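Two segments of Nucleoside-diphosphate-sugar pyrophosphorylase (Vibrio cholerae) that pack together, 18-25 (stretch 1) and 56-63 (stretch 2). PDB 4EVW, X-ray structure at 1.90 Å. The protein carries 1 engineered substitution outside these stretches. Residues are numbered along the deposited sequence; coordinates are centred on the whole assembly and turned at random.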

# COMPACT_ATOMS: atom_id res chain seq x y z
N TYR A 18 7.20 1.23 -22.64
CA TYR A 18 8.21 1.75 -21.73
C TYR A 18 9.16 0.62 -21.38
O TYR A 18 8.74 -0.51 -21.17
CB TYR A 18 7.52 2.30 -20.47
CG TYR A 18 6.53 3.40 -20.78
CD1 TYR A 18 6.96 4.71 -21.02
CD2 TYR A 18 5.17 3.13 -20.87
CE1 TYR A 18 6.06 5.71 -21.34
CE2 TYR A 18 4.26 4.14 -21.19
CZ TYR A 18 4.71 5.42 -21.43
OH TYR A 18 3.82 6.43 -21.75
N THR A 19 10.45 0.92 -21.33
CA THR A 19 11.44 -0.09 -21.02
C THR A 19 11.92 -0.01 -19.57
O THR A 19 12.58 -0.92 -19.07
CB THR A 19 12.65 0.00 -21.99
OG1 THR A 19 13.17 1.34 -21.98
CG2 THR A 19 12.19 -0.33 -23.41
N GLN A 20 11.58 1.08 -18.89
CA GLN A 20 11.95 1.27 -17.49
C GLN A 20 10.78 0.89 -16.58
O GLN A 20 9.62 0.99 -16.99
CB GLN A 20 12.26 2.75 -17.20
CG GLN A 20 13.49 3.32 -17.87
CD GLN A 20 13.72 4.76 -17.45
OE1 GLN A 20 13.06 5.67 -17.95
NE2 GLN A 20 14.64 4.96 -16.52
N PRO A 21 11.06 0.43 -15.35
CA PRO A 21 9.91 0.10 -14.50
C PRO A 21 9.14 1.39 -14.24
O PRO A 21 9.72 2.48 -14.18
CB PRO A 21 10.56 -0.49 -13.24
CG PRO A 21 12.00 -0.05 -13.31
CD PRO A 21 12.31 -0.07 -14.77
N LYS A 22 7.82 1.27 -14.11
CA LYS A 22 6.95 2.42 -13.93
C LYS A 22 7.37 3.46 -12.88
O LYS A 22 7.24 4.65 -13.13
CB LYS A 22 5.53 1.92 -13.66
CG LYS A 22 4.76 2.62 -12.57
CD LYS A 22 3.46 1.87 -12.28
CE LYS A 22 3.72 0.39 -11.99
NZ LYS A 22 4.58 0.19 -10.79
N TYR A 23 7.88 3.02 -11.74
CA TYR A 23 8.27 3.98 -10.71
C TYR A 23 9.46 4.86 -11.09
O TYR A 23 9.74 5.86 -10.42
CB TYR A 23 8.53 3.28 -9.37
CG TYR A 23 9.35 2.01 -9.45
CD1 TYR A 23 8.73 0.76 -9.40
CD2 TYR A 23 10.73 2.07 -9.58
CE1 TYR A 23 9.49 -0.41 -9.47
CE2 TYR A 23 11.50 0.90 -9.65
CZ TYR A 23 10.87 -0.33 -9.59
OH TYR A 23 11.62 -1.48 -9.67
N MSE A 24 10.16 4.51 -12.17
CA MSE A 24 11.30 5.31 -12.63
C MSE A 24 10.89 6.27 -13.74
O MSE A 24 11.70 7.09 -14.19
CB MSE A 24 12.43 4.41 -13.14
CG MSE A 24 13.10 3.59 -12.05
SE MSE A 24 14.67 2.64 -12.70
CE MSE A 24 15.12 1.66 -11.10
N LEU A 25 9.65 6.17 -14.21
CA LEU A 25 9.18 7.07 -15.26
C LEU A 25 9.11 8.48 -14.68
O LEU A 25 8.90 8.65 -13.47
CB LEU A 25 7.81 6.62 -15.78
CG LEU A 25 7.86 5.23 -16.44
CD1 LEU A 25 6.52 4.90 -17.06
CD2 LEU A 25 8.97 5.21 -17.50
N VAL A 56 15.88 -6.08 -9.57
CA VAL A 56 15.88 -5.78 -11.00
C VAL A 56 16.05 -4.29 -11.24
O VAL A 56 15.74 -3.47 -10.37
CB VAL A 56 14.57 -6.25 -11.69
CG1 VAL A 56 14.53 -7.77 -11.79
CG2 VAL A 56 13.36 -5.73 -10.93
N TYR A 57 16.56 -3.94 -12.43
CA TYR A 57 16.78 -2.56 -12.84
C TYR A 57 17.55 -1.69 -11.86
O TYR A 57 17.40 -0.47 -11.87
CB TYR A 57 15.45 -1.88 -13.13
CG TYR A 57 14.68 -2.54 -14.23
CD1 TYR A 57 15.00 -2.31 -15.57
CD2 TYR A 57 13.66 -3.43 -13.94
CE1 TYR A 57 14.31 -2.94 -16.59
CE2 TYR A 57 12.96 -4.07 -14.95
CZ TYR A 57 13.29 -3.82 -16.27
OH TYR A 57 12.59 -4.45 -17.28
N ASP A 58 18.37 -2.31 -11.02
CA ASP A 58 19.16 -1.57 -10.05
C ASP A 58 18.27 -0.69 -9.18
O ASP A 58 18.62 0.43 -8.81
CB ASP A 58 20.22 -0.74 -10.79
CG ASP A 58 21.17 -1.61 -11.60
OD1 ASP A 58 21.83 -2.49 -11.00
OD2 ASP A 58 21.25 -1.43 -12.84
N THR A 59 17.10 -1.23 -8.84
CA THR A 59 16.12 -0.51 -8.05
C THR A 59 16.56 -0.15 -6.63
O THR A 59 16.25 0.95 -6.16
CB THR A 59 14.79 -1.30 -7.99
OG1 THR A 59 14.29 -1.47 -9.33
CG2 THR A 59 13.75 -0.55 -7.17
N ALA A 60 17.27 -1.04 -5.95
CA ALA A 60 17.71 -0.74 -4.59
C ALA A 60 18.55 0.54 -4.58
O ALA A 60 18.38 1.40 -3.72
CB ALA A 60 18.52 -1.91 -4.02
N VAL A 61 19.46 0.66 -5.55
CA VAL A 61 20.30 1.85 -5.65
C VAL A 61 19.45 3.08 -5.96
O VAL A 61 19.64 4.14 -5.35
CB VAL A 61 21.38 1.67 -6.74
CG1 VAL A 61 22.05 3.00 -7.05
CG2 VAL A 61 22.42 0.65 -6.27
N PHE A 62 18.51 2.94 -6.89
CA PHE A 62 17.62 4.04 -7.27
C PHE A 62 16.85 4.56 -6.04
O PHE A 62 16.81 5.76 -5.77
CB PHE A 62 16.64 3.57 -8.35
CG PHE A 62 15.49 4.52 -8.61
CD1 PHE A 62 15.62 5.57 -9.51
CD2 PHE A 62 14.27 4.34 -7.97
CE1 PHE A 62 14.55 6.43 -9.77
CE2 PHE A 62 13.19 5.19 -8.21
CZ PHE A 62 13.33 6.24 -9.12
N VAL A 63 16.24 3.64 -5.30
CA VAL A 63 15.46 4.00 -4.11
C VAL A 63 16.33 4.65 -3.04
O VAL A 63 15.94 5.66 -2.45
CB VAL A 63 14.75 2.77 -3.51
CG1 VAL A 63 14.08 3.13 -2.18
CG2 VAL A 63 13.72 2.25 -4.49
O HOH W 1 12.24 -3.38 -19.83

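The contact between these two segments is a small, mostly apolar one, in which aliphatic groups lie against aromatic rings and a pair of hydroxyls meets within it, a worked example of how proline, methionine and aromatic side chains pack without interlocking backbones. The main chains keep their distance: the nearest CA atoms are those of P21 and Y57, 7.6 Å apart, and of M24 and F62, 8.4 Å apart, and no backbone hydrogen bond crosses the gap. Each stretch instead shapes itself. In the first, M24 N bonds to P21 O at 2.9 Å as the chain turns through a short 3-10 segment; in the second, a loop leads into a helix that begins at T59.

Two CH-pi contacts carry much of the packing, and in both the first stretch brings the C-H groups and the second the ring. P21 CD sits over a face of the Y57 ring, 3.6 Å from its centroid, where the weakly polarised C-H groups next to the proline nitrogen suit the electron-rich ring. Likewise, F62 offers a face to M24, a selenomethionine whose CG lies 3.9 Å from the ring centroid. The extended side chain of M24 then carries the selenium obliquely past that ring and brings M24 CE to 3.7 Å from F62 CB and 3.2 Å from Y57 O, so one flexible residue fills the space between loop and helix.

The polar element is compact. Y23 OH and T59 OG1 approach to 2.7 Å, hydrogen-bonding distance, with OG1 near the plane of the tyrosine ring at its edge. T59 OG1 in turn donates to V56 O at 2.7 Å, tying this hydroxyl to the loop before its own helix. At the more exposed end, a water bridges the stretches: it donates to T19 O at 2.6 Å and lies 2.8 Å from Y57 OH, joining backbone to phenol where the two make no direct hydrogen bond.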